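Endoglucanase E (Clostridium thermocellum, PDB 2WAO) hydrolyses beta-1,4-glucosidic bonds of cellulose, while this C-terminal family 2 carbohydrate esterase region binds cello-oligosaccharide and probably deacetylates plant polysaccharides. Local coordinates at residues V76-G81 with L89-R94; W54-V59 with L64-V69; A97-V102 with F147-E152. All coordinates share one frame; numbering follows the deposited sequence.

Interaction 1: residues V76-G81 with L89-R94; sequences VKLVSG and LVLWKR
Leu78 reaches Leu89 and Leu91 with its CG anti to the carbonyl carbon (chi1 -64°). In Leu89 and Leu91, CG is instead anti to the backbone N, at 168° and 177°. All three side chains set out toward the opposing segment, and all three residues are buried. Leu78 presents its two methyls separately. Leu78 CD1 lies 3.9 Å from Leu89 CD2 and 4.2 Å from Leu89 CD1. Leu78 CD2 lies 4.0 Å from Leu91 CD1. Because the two methyls diverge, one fork serves two neighbours spaced two residues apart on their strand. The side chain of Leu78 runs at about a right angle to each of these partners. The backbones stay well separated: even the nearest CA atoms, those of Leu78 and Leu91, are 8.8 Å apart. This is packing between layers, not pairing within a sheet. Strand 73-79 is an outermost strand of a five-stranded antiparallel sheet, whereas strand 85-93 belongs to a six-stranded one. The leucines fill part of the apolar interior between them, as in a beta sandwich. Leu78 also takes part in a classic beta bulge, in which Leu78 and Val79 both face Ala43 of strand 43-49. Further apolar groups surround the leucines. Leu78 touches Phe67 and Val45, Leu89 touches Ala57 and Val59, and Leu91 touches Phe55 and Val45.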
loop_
_atom_site.group_PDB
_atom_site.type_symbol
_atom_site.label_atom_id
_atom_site.label_comp_id
_atom_site.label_asym_id
_atom_site.label_seq_id
_atom_site.Cartn_x
_atom_site.Cartn_y
_atom_site.Cartn_z
ATOM N N VAL A 76 -17.466 -6.047 -15.845
ATOM C CA VAL A 76 -18.073 -5.047 -15.021
ATOM C C VAL A 76 -18.128 -3.763 -15.818
ATOM O O VAL A 76 -17.115 -3.333 -16.370
ATOM C CB VAL A 76 -17.193 -4.840 -13.717
ATOM C CG1 VAL A 76 -17.655 -3.628 -12.938
ATOM C CG2 VAL A 76 -17.260 -6.087 -12.844
ATOM N N LYS A 77 -19.303 -3.141 -15.898
ATOM C CA LYS A 77 -19.382 -1.772 -16.448
ATOM C C LYS A 77 -18.899 -0.774 -15.404
ATOM O O LYS A 77 -19.552 -0.580 -14.360
ATOM C CB LYS A 77 -20.813 -1.438 -16.911
ATOM C CG LYS A 77 -21.052 0.033 -17.282
ATOM C CD LYS A 77 -20.472 0.367 -18.644
ATOM C CE LYS A 77 -21.106 -0.487 -19.748
ATOM N NZ LYS A 77 -22.508 -0.051 -19.984
ATOM N N LEU A 78 -17.759 -0.134 -15.674
ATOM C CA LEU A 78 -17.163 0.790 -14.711
ATOM C C LEU A 78 -17.892 2.107 -14.573
ATOM O O LEU A 78 -18.034 2.631 -13.464
ATOM C CB LEU A 78 -15.680 1.054 -15.019
ATOM C CG LEU A 78 -14.722 -0.152 -14.921
ATOM C CD1 LEU A 78 -13.342 0.380 -15.294
ATOM C CD2 LEU A 78 -14.764 -0.816 -13.482
ATOM N N VAL A 79 -18.342 2.670 -15.691
ATOM C CA VAL A 79 -18.969 3.968 -15.678
ATOM C C VAL A 79 -19.711 4.057 -17.000
ATOM O O VAL A 79 -19.312 3.437 -17.972
ATOM C CB VAL A 79 -17.900 5.118 -15.576
ATOM C CG1 VAL A 79 -16.952 5.148 -16.834
ATOM C CG2 VAL A 79 -18.570 6.457 -15.341
ATOM N N SER A 80 -20.789 4.827 -17.020
ATOM C CA SER A 80 -21.537 5.018 -18.261
ATOM C C SER A 80 -22.334 6.313 -18.209
ATOM O O SER A 80 -22.414 6.981 -17.165
ATOM C CB SER A 80 -22.441 3.824 -18.552
ATOM O OG SER A 80 -23.351 3.616 -17.477
ATOM N N GLY A 81 -22.839 6.718 -19.370
ATOM C CA GLY A 81 -23.683 7.896 -19.453
ATOM C C GLY A 81 -22.920 9.183 -19.340
ATOM O O GLY A 81 -23.514 10.211 -19.042
ATOM N N LEU A 89 -9.251 7.618 -16.385
ATOM C CA LEU A 89 -9.720 6.516 -15.542
ATOM C C LEU A 89 -8.585 5.938 -14.716
ATOM O O LEU A 89 -7.518 5.661 -15.248
ATOM C CB LEU A 89 -10.300 5.409 -16.395
ATOM C CG LEU A 89 -10.601 4.044 -15.787
ATOM C CD1 LEU A 89 -11.723 4.189 -14.726
ATOM C CD2 LEU A 89 -11.002 3.022 -16.907
ATOM N N VAL A 90 -8.828 5.769 -13.416
ATOM C CA VAL A 90 -7.927 4.962 -12.592
ATOM C C VAL A 90 -8.780 3.800 -12.050
ATOM O O VAL A 90 -9.896 4.037 -11.544
ATOM C CB VAL A 90 -7.350 5.767 -11.421
ATOM C CG1 VAL A 90 -6.606 4.840 -10.461
ATOM C CG2 VAL A 90 -6.467 6.902 -11.918
ATOM N N LEU A 91 -8.298 2.567 -12.213
ATOM C CA LEU A 91 -8.981 1.395 -11.612
ATOM C C LEU A 91 -8.106 0.871 -10.457
ATOM O O LEU A 91 -6.981 0.414 -10.687
ATOM C CB LEU A 91 -9.245 0.320 -12.686
ATOM C CG LEU A 91 -9.881 -0.980 -12.217
ATOM C CD1 LEU A 91 -11.241 -0.727 -11.516
ATOM C CD2 LEU A 91 -10.046 -1.986 -13.388
ATOM N N TRP A 92 -8.618 0.923 -9.223
ATOM C CA TRP A 92 -7.789 0.755 -8.018
ATOM C C TRP A 92 -8.166 -0.516 -7.254
ATOM O O TRP A 92 -9.363 -0.768 -6.980
ATOM C CB TRP A 92 -7.983 1.983 -7.118
ATOM C CG TRP A 92 -7.147 2.032 -5.851
ATOM C CD1 TRP A 92 -7.371 1.354 -4.667
ATOM C CD2 TRP A 92 -5.934 2.773 -5.668
ATOM N NE1 TRP A 92 -6.365 1.635 -3.777
ATOM C CE2 TRP A 92 -5.487 2.522 -4.355
ATOM C CE3 TRP A 92 -5.194 3.655 -6.487
ATOM C CZ2 TRP A 92 -4.327 3.123 -3.823
ATOM C CZ3 TRP A 92 -4.019 4.238 -5.953
ATOM C CH2 TRP A 92 -3.632 3.992 -4.618
ATOM N N LYS A 93 -7.165 -1.336 -6.940
ATOM C CA LYS A 93 -7.391 -2.538 -6.163
ATOM C C LYS A 93 -7.409 -2.112 -4.675
ATOM O O LYS A 93 -6.368 -1.741 -4.073
ATOM C CB LYS A 93 -6.298 -3.584 -6.406
ATOM C CG LYS A 93 -6.578 -4.905 -5.657
ATOM C CD LYS A 93 -5.398 -5.912 -5.873
ATOM C CE LYS A 93 -5.785 -7.339 -5.455
ATOM N NZ LYS A 93 -5.431 -7.698 -4.009
ATOM N N ARG A 94 -8.588 -2.120 -4.088
ATOM C CA ARG A 94 -8.709 -1.662 -2.677
ATOM C C ARG A 94 -8.082 -2.597 -1.660
ATOM O O ARG A 94 -7.475 -2.140 -0.668
ATOM C CB ARG A 94 -10.180 -1.496 -2.330
ATOM C CG ARG A 94 -10.807 -0.391 -3.125
ATOM C CD ARG A 94 -12.365 -0.492 -3.070
ATOM N NE ARG A 94 -12.974 -0.611 -1.706
ATOM C CZ ARG A 94 -13.561 0.380 -1.018
ATOM N NH1 ARG A 94 -13.570 1.650 -1.452
ATOM N NH2 ARG A 94 -14.129 0.121 0.152
#

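Interaction 2: residues W54-V59 with L64-V69; sequences WFQAIV and LPPFSV
Phe55 and Phe67 form an antiparallel hydrogen-bonded pair. Phe55 N donates to Phe67 O at 2.8 Å, and Phe67 N returns a bond to Phe55 O at 2.9 Å. A third backbone bond, Leu64 N to Ala57 O, is also 2.9 Å long. Between these direct links a water bridges the two segments, accepting from Ala57 N and donating to Pro65 O.

The aromatic contacts are mostly CH-pi. CB of Phe55 stands over one face of the Phe67 ring, 3.9 Å from its centroid and toward the rim. Phe67 reaches back this way because its CG sits between the backbone N and carbonyl carbon (chi1 63°). The phenyl planes of Phe55 and Phe67 are tilted by only 26°, but the rings are offset with little overlap, their centroids 5.6 Å apart. On the other face of the sheet, Ser68 CB sits over the five-membered ring of Trp54, 3.6 Å from its centroid. Trp54 NE1 is hydrogen-bonded to Glu52.

Apolar contacts finish the interface. Leu64 CD1 lies 3.8 Å from Val59 CG2, and Phe55 CE2 is 4.1 Å from Val69 CB.

Trp54 and Ser68 lie on one face of the sheet; Phe55 and Phe67 lie on the other, within the sandwich. This is a beta hairpin, strands 52-59 and 62-70, whose second strand is interrupted around the prolines.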
loop_
_atom_site.group_PDB
_atom_site.type_symbol
_atom_site.label_atom_id
_atom_site.label_comp_id
_atom_site.label_asym_id
_atom_site.label_seq_id
_atom_site.Cartn_x
_atom_site.Cartn_y
_atom_site.Cartn_z
ATOM N N TRP A 54 -11.939 -6.069 -3.855
ATOM C CA TRP A 54 -12.774 -4.918 -4.088
ATOM C C TRP A 54 -11.969 -3.911 -4.873
ATOM O O TRP A 54 -10.757 -3.786 -4.643
ATOM C CB TRP A 54 -13.180 -4.276 -2.741
ATOM C CG TRP A 54 -14.354 -5.039 -2.081
ATOM C CD1 TRP A 54 -14.312 -6.271 -1.468
ATOM C CD2 TRP A 54 -15.732 -4.651 -2.126
ATOM N NE1 TRP A 54 -15.601 -6.644 -1.057
ATOM C CE2 TRP A 54 -16.484 -5.673 -1.465
ATOM C CE3 TRP A 54 -16.407 -3.529 -2.653
ATOM C CZ2 TRP A 54 -17.888 -5.598 -1.299
ATOM C CZ3 TRP A 54 -17.813 -3.458 -2.490
ATOM C CH2 TRP A 54 -18.524 -4.502 -1.819
ATOM N N PHE A 55 -12.683 -3.169 -5.709
ATOM C CA PHE A 55 -12.130 -2.145 -6.611
ATOM C C PHE A 55 -12.898 -0.844 -6.554
ATOM O O PHE A 55 -14.085 -0.814 -6.207
ATOM C CB PHE A 55 -12.116 -2.630 -8.056
ATOM C CG PHE A 55 -11.451 -3.965 -8.231
ATOM C CD1 PHE A 55 -10.097 -4.055 -8.541
ATOM C CD2 PHE A 55 -12.176 -5.132 -7.974
ATOM C CE1 PHE A 55 -9.451 -5.326 -8.641
ATOM C CE2 PHE A 55 -11.553 -6.400 -8.084
ATOM C CZ PHE A 55 -10.193 -6.481 -8.422
ATOM N N GLN A 56 -12.234 0.238 -6.955
ATOM C CA GLN A 56 -12.948 1.502 -7.196
ATOM C C GLN A 56 -12.389 2.092 -8.485
ATOM O O GLN A 56 -11.149 2.058 -8.691
ATOM C CB GLN A 56 -12.715 2.485 -6.052
ATOM C CG GLN A 56 -13.550 3.803 -6.206
ATOM C CD GLN A 56 -13.585 4.597 -4.946
ATOM O OE1 GLN A 56 -14.678 5.001 -4.448
ATOM N NE2 GLN A 56 -12.384 4.849 -4.387
ATOM N N ALA A 57 -13.297 2.589 -9.346
ATOM C CA ALA A 57 -12.951 3.404 -10.525
ATOM C C ALA A 57 -12.996 4.877 -10.125
ATOM O O ALA A 57 -13.904 5.315 -9.423
ATOM C CB ALA A 57 -13.954 3.128 -11.657
ATOM N N ILE A 58 -11.992 5.643 -10.531
ATOM C CA ILE A 58 -11.963 7.075 -10.288
ATOM C C ILE A 58 -11.918 7.714 -11.659
ATOM O O ILE A 58 -10.941 7.529 -12.394
ATOM C CB ILE A 58 -10.740 7.525 -9.435
ATOM C CG1 ILE A 58 -10.697 6.779 -8.087
ATOM C CG2 ILE A 58 -10.845 9.041 -9.144
ATOM C CD1 ILE A 58 -9.880 5.502 -8.087
ATOM N N VAL A 59 -12.976 8.435 -12.019
ATOM C CA VAL A 59 -13.151 8.853 -13.410
ATOM C C VAL A 59 -13.167 10.353 -13.436
ATOM O O VAL A 59 -14.007 10.970 -12.769
ATOM C CB VAL A 59 -14.434 8.273 -14.045
ATOM C CG1 VAL A 59 -14.536 8.777 -15.505
ATOM C CG2 VAL A 59 -14.365 6.773 -14.049
ATOM N N LEU A 64 -16.002 6.449 -7.843
ATOM C CA LEU A 64 -17.319 5.896 -8.035
ATOM C C LEU A 64 -17.595 4.818 -6.987
ATOM O O LEU A 64 -16.667 4.358 -6.328
ATOM C CB LEU A 64 -17.427 5.334 -9.462
ATOM C CG LEU A 64 -17.102 6.390 -10.551
ATOM C CD1 LEU A 64 -17.384 5.800 -11.922
ATOM C CD2 LEU A 64 -17.922 7.653 -10.342
ATOM N N PRO A 65 -18.875 4.412 -6.797
ATOM C CA PRO A 65 -19.114 3.393 -5.759
ATOM C C PRO A 65 -18.270 2.135 -6.022
ATOM O O PRO A 65 -18.140 1.688 -7.209
ATOM C CB PRO A 65 -20.631 3.128 -5.900
ATOM C CG PRO A 65 -21.152 4.427 -6.424
ATOM C CD PRO A 65 -20.134 4.819 -7.448
ATOM N N PRO A 66 -17.609 1.596 -4.986
ATOM C CA PRO A 66 -16.751 0.416 -5.192
ATOM C C PRO A 66 -17.525 -0.846 -5.471
ATOM O O PRO A 66 -18.761 -0.870 -5.301
ATOM C CB PRO A 66 -16.011 0.259 -3.865
ATOM C CG PRO A 66 -16.839 0.946 -2.899
ATOM C CD PRO A 66 -17.460 2.115 -3.617
ATOM N N PHE A 67 -16.827 -1.859 -5.967
ATOM C CA PHE A 67 -17.479 -3.129 -6.345
ATOM C C PHE A 67 -16.534 -4.271 -6.096
ATOM O O PHE A 67 -15.317 -4.070 -6.031
ATOM C CB PHE A 67 -17.917 -3.111 -7.814
ATOM C CG PHE A 67 -16.770 -2.987 -8.780
ATOM C CD1 PHE A 67 -16.174 -4.123 -9.301
ATOM C CD2 PHE A 67 -16.255 -1.708 -9.147
ATOM C CE1 PHE A 67 -15.089 -4.015 -10.214
ATOM C CE2 PHE A 67 -15.184 -1.607 -10.046
ATOM C CZ PHE A 67 -14.595 -2.741 -10.560
ATOM N N SER A 68 -17.067 -5.468 -5.930
ATOM C CA SER A 68 -16.217 -6.602 -5.702
ATOM C C SER A 68 -16.243 -7.531 -6.880
ATOM O O SER A 68 -17.245 -7.587 -7.608
ATOM C CB SER A 68 -16.665 -7.423 -4.482
ATOM O OG SER A 68 -18.026 -7.792 -4.616
ATOM N N VAL A 69 -15.162 -8.288 -7.027
ATOM C CA VAL A 69 -15.133 -9.433 -7.900
ATOM C C VAL A 69 -14.625 -10.582 -7.040
ATOM O O VAL A 69 -13.483 -10.561 -6.565
ATOM C CB VAL A 69 -14.268 -9.216 -9.162
ATOM C CG1 VAL A 69 -14.272 -10.508 -10.039
ATOM C CG2 VAL A 69 -14.766 -8.032 -9.991
HETATM O O HOH W 1 -15.996 2.000 -8.931
#

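Interaction 3: residues A97-V102 with F147-E152. With BGC (beta-D-glucopyranose), chain B.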
loop_
_atom_site.group_PDB
_atom_site.type_symbol
_atom_site.label_atom_id
_atom_site.label_comp_id
_atom_site.label_asym_id
_atom_site.label_seq_id
_atom_site.Cartn_x
_atom_site.Cartn_y
_atom_site.Cartn_z
ATOM N N ALA A 97 -3.116 -8.194 -0.718
ATOM C CA ALA A 97 -2.589 -9.331 -1.489
ATOM C C ALA A 97 -3.149 -10.643 -0.947
ATOM O O ALA A 97 -3.455 -11.586 -1.726
ATOM C CB ALA A 97 -1.055 -9.310 -1.442
ATOM N N SER A 98 -3.334 -10.708 0.370
ATOM C CA SER A 98 -3.840 -11.963 0.962
ATOM C C SER A 98 -5.259 -12.330 0.472
ATOM O O SER A 98 -5.677 -13.488 0.605
ATOM C CB SER A 98 -3.796 -11.943 2.495
ATOM O OG SER A 98 -4.728 -11.017 3.000
ATOM N N LEU A 99 -6.008 -11.383 -0.081
ATOM C CA LEU A 99 -7.352 -11.692 -0.593
ATOM C C LEU A 99 -7.356 -12.195 -2.061
ATOM O O LEU A 99 -8.418 -12.471 -2.630
ATOM C CB LEU A 99 -8.293 -10.503 -0.443
ATOM C CG LEU A 99 -8.643 -10.205 0.999
ATOM C CD1 LEU A 99 -9.164 -8.786 1.166
ATOM C CD2 LEU A 99 -9.657 -11.261 1.574
ATOM N N GLY A 100 -6.182 -12.290 -2.671
ATOM C CA GLY A 100 -6.074 -13.046 -3.909
ATOM C C GLY A 100 -5.479 -12.235 -5.027
ATOM O O GLY A 100 -5.569 -11.015 -5.036
ATOM N N GLU A 101 -4.890 -12.925 -5.995
ATOM C CA GLU A 101 -4.355 -12.269 -7.200
ATOM C C GLU A 101 -5.478 -11.865 -8.113
ATOM O O GLU A 101 -6.546 -12.491 -8.125
ATOM C CB GLU A 101 -3.410 -13.213 -7.970
ATOM C CG GLU A 101 -2.255 -13.649 -7.104
ATOM C CD GLU A 101 -1.503 -14.854 -7.666
ATOM O OE1 GLU A 101 -1.779 -15.226 -8.847
ATOM O OE2 GLU A 101 -0.657 -15.425 -6.916
ATOM N N VAL A 102 -5.232 -10.823 -8.892
ATOM C CA VAL A 102 -6.224 -10.288 -9.802
ATOM C C VAL A 102 -5.561 -10.198 -11.179
ATOM O O VAL A 102 -4.400 -9.784 -11.286
ATOM C CB VAL A 102 -6.599 -8.878 -9.324
ATOM C CG1 VAL A 102 -7.334 -8.012 -10.432
ATOM C CG2 VAL A 102 -7.429 -9.006 -8.048
ATOM N N PHE A 147 -12.531 -8.020 10.683
ATOM C CA PHE A 147 -12.174 -7.699 9.319
ATOM C C PHE A 147 -13.255 -8.105 8.319
ATOM O O PHE A 147 -13.717 -9.263 8.322
ATOM C CB PHE A 147 -10.882 -8.418 8.950
ATOM C CG PHE A 147 -10.412 -8.124 7.551
ATOM C CD1 PHE A 147 -9.758 -6.910 7.275
ATOM C CD2 PHE A 147 -10.596 -9.045 6.522
ATOM C CE1 PHE A 147 -9.279 -6.625 5.959
ATOM C CE2 PHE A 147 -10.125 -8.779 5.191
ATOM C CZ PHE A 147 -9.485 -7.568 4.921
ATOM N N THR A 148 -13.607 -7.162 7.451
ATOM C CA THR A 148 -14.376 -7.477 6.230
ATOM C C THR A 148 -13.681 -6.851 5.013
ATOM O O THR A 148 -13.248 -5.694 5.051
ATOM C CB THR A 148 -15.839 -7.011 6.327
ATOM O OG1 THR A 148 -15.913 -5.597 6.294
ATOM C CG2 THR A 148 -16.508 -7.490 7.660
ATOM N N PRO A 149 -13.522 -7.625 3.924
ATOM C CA PRO A 149 -12.885 -7.066 2.699
ATOM C C PRO A 149 -13.526 -5.762 2.218
ATOM O O PRO A 149 -12.797 -4.849 1.789
ATOM C CB PRO A 149 -13.113 -8.166 1.677
ATOM C CG PRO A 149 -13.034 -9.445 2.549
ATOM C CD PRO A 149 -13.861 -9.048 3.765
ATOM N N LYS A 150 -14.865 -5.651 2.315
ATOM C CA LYS A 150 -15.571 -4.473 1.840
ATOM C C LYS A 150 -15.108 -3.204 2.539
ATOM O O LYS A 150 -15.224 -2.124 1.969
ATOM C CB LYS A 150 -17.099 -4.611 2.026
ATOM C CG LYS A 150 -17.601 -4.533 3.500
ATOM C CD LYS A 150 -19.021 -5.132 3.638
ATOM C CE LYS A 150 -19.643 -4.845 4.996
ATOM N NZ LYS A 150 -18.809 -5.437 6.035
ATOM N N ASN A 151 -14.615 -3.335 3.774
ATOM C CA ASN A 151 -14.232 -2.140 4.555
ATOM C C ASN A 151 -12.732 -1.753 4.486
ATOM O O ASN A 151 -12.242 -0.861 5.218
ATOM C CB ASN A 151 -14.700 -2.332 6.005
ATOM C CG ASN A 151 -16.181 -1.957 6.187
ATOM O OD1 ASN A 151 -16.761 -1.241 5.361
ATOM N ND2 ASN A 151 -16.773 -2.431 7.261
ATOM N N GLU A 152 -11.981 -2.440 3.626
ATOM C CA GLU A 152 -10.555 -2.165 3.534
ATOM C C GLU A 152 -10.333 -1.291 2.311
ATOM O O GLU A 152 -10.295 -1.779 1.191
ATOM C CB GLU A 152 -9.778 -3.495 3.379
ATOM C CG GLU A 152 -8.248 -3.343 3.170
ATOM C CD GLU A 152 -7.548 -4.713 3.229
ATOM O OE1 GLU A 152 -7.786 -5.546 2.297
ATOM O OE2 GLU A 152 -6.775 -4.939 4.219
HETATM C C2 BGC B . -4.208 -11.854 10.631
HETATM C C3 BGC B . -4.289 -12.096 9.120
HETATM C C4 BGC B . -5.742 -12.135 8.643
HETATM C C5 BGC B . -6.413 -10.836 9.043
HETATM C C6 BGC B . -7.847 -10.719 8.497
HETATM C C1 BGC B . -5.104 -10.678 11.006
HETATM O O2 BGC B . -2.871 -11.622 11.055
HETATM O O3 BGC B . -3.554 -13.248 8.758
HETATM O O4 BGC B . -5.774 -12.216 7.232
HETATM O O5 BGC B . -6.397 -10.857 10.461
HETATM O O6 BGC B . -8.744 -11.413 9.322
#
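The Phe147 ring offers its edge to Leu99, whose CD1 lies near the ring plane, 4.0 Å from Phe147 CZ. The carboxylate carbon of Glu152 also lies in the plane at the ring edge. A bound glucose approaches obliquely: its C6 is 3.8 Å from Phe147 CG, and its O6 is 3.7 Å from Phe147 CB. Tyr136 meets the same ring with the planes at about 50°. Phe147 is one of the residues of the glycan pocket. Its CG is anti to the backbone N (chi1 -179°), which brings the ring back toward Leu99.

Both leucine methyls take part. Besides touching the phenyl edge, Leu99 CD1 lies 3.7 Å from Glu152 OE1 and also meets Pro149 CB. Leu99 CD2 lies 4.0 Å from Pro149 CG. The side chains of Leu99 and Pro149 cross at about a right angle. Pro149 begins a short 3-10 turn. Around this turn, Thr148 OG1 and Asn151 ND2 hydrogen-bond to Glu307 OE2, tying the loop to another part of the chain.

The contact links a loop of the N-terminal family region, 97-102, to a loop of the GDSL-like region. Across it the interaction is mainly dispersion between apolar groups. Glu152 OE1 accepts a hydrogen bond from Glu96 N, which is consistent with its lying beside an apolar methyl.

Overall arrangement
Along the chain interaction 2 comes first, then interaction 1, then interaction 3. Interactions 1 and 2 have centres about 6 Å apart. Both reach one sheet, where strands 52-59 and 85-93 are neighbours; interaction 1 crosses from it to the other sheet. Probable hydrogen bonds run from Arg94 N to Trp54 O and from Trp92 N to Gln56 O. Both contacts belong to the N-terminal family region and build its sandwich. Interaction 3 lies about 13 Å from interaction 2 and 18 Å from interaction 1, centre to centre. It joins that region to the GDSL-like part, beside the glycan pocket. Trp54 packs on Lys150, and a probable hydrogen bond joins Arg94 NH2 to Lys150 O.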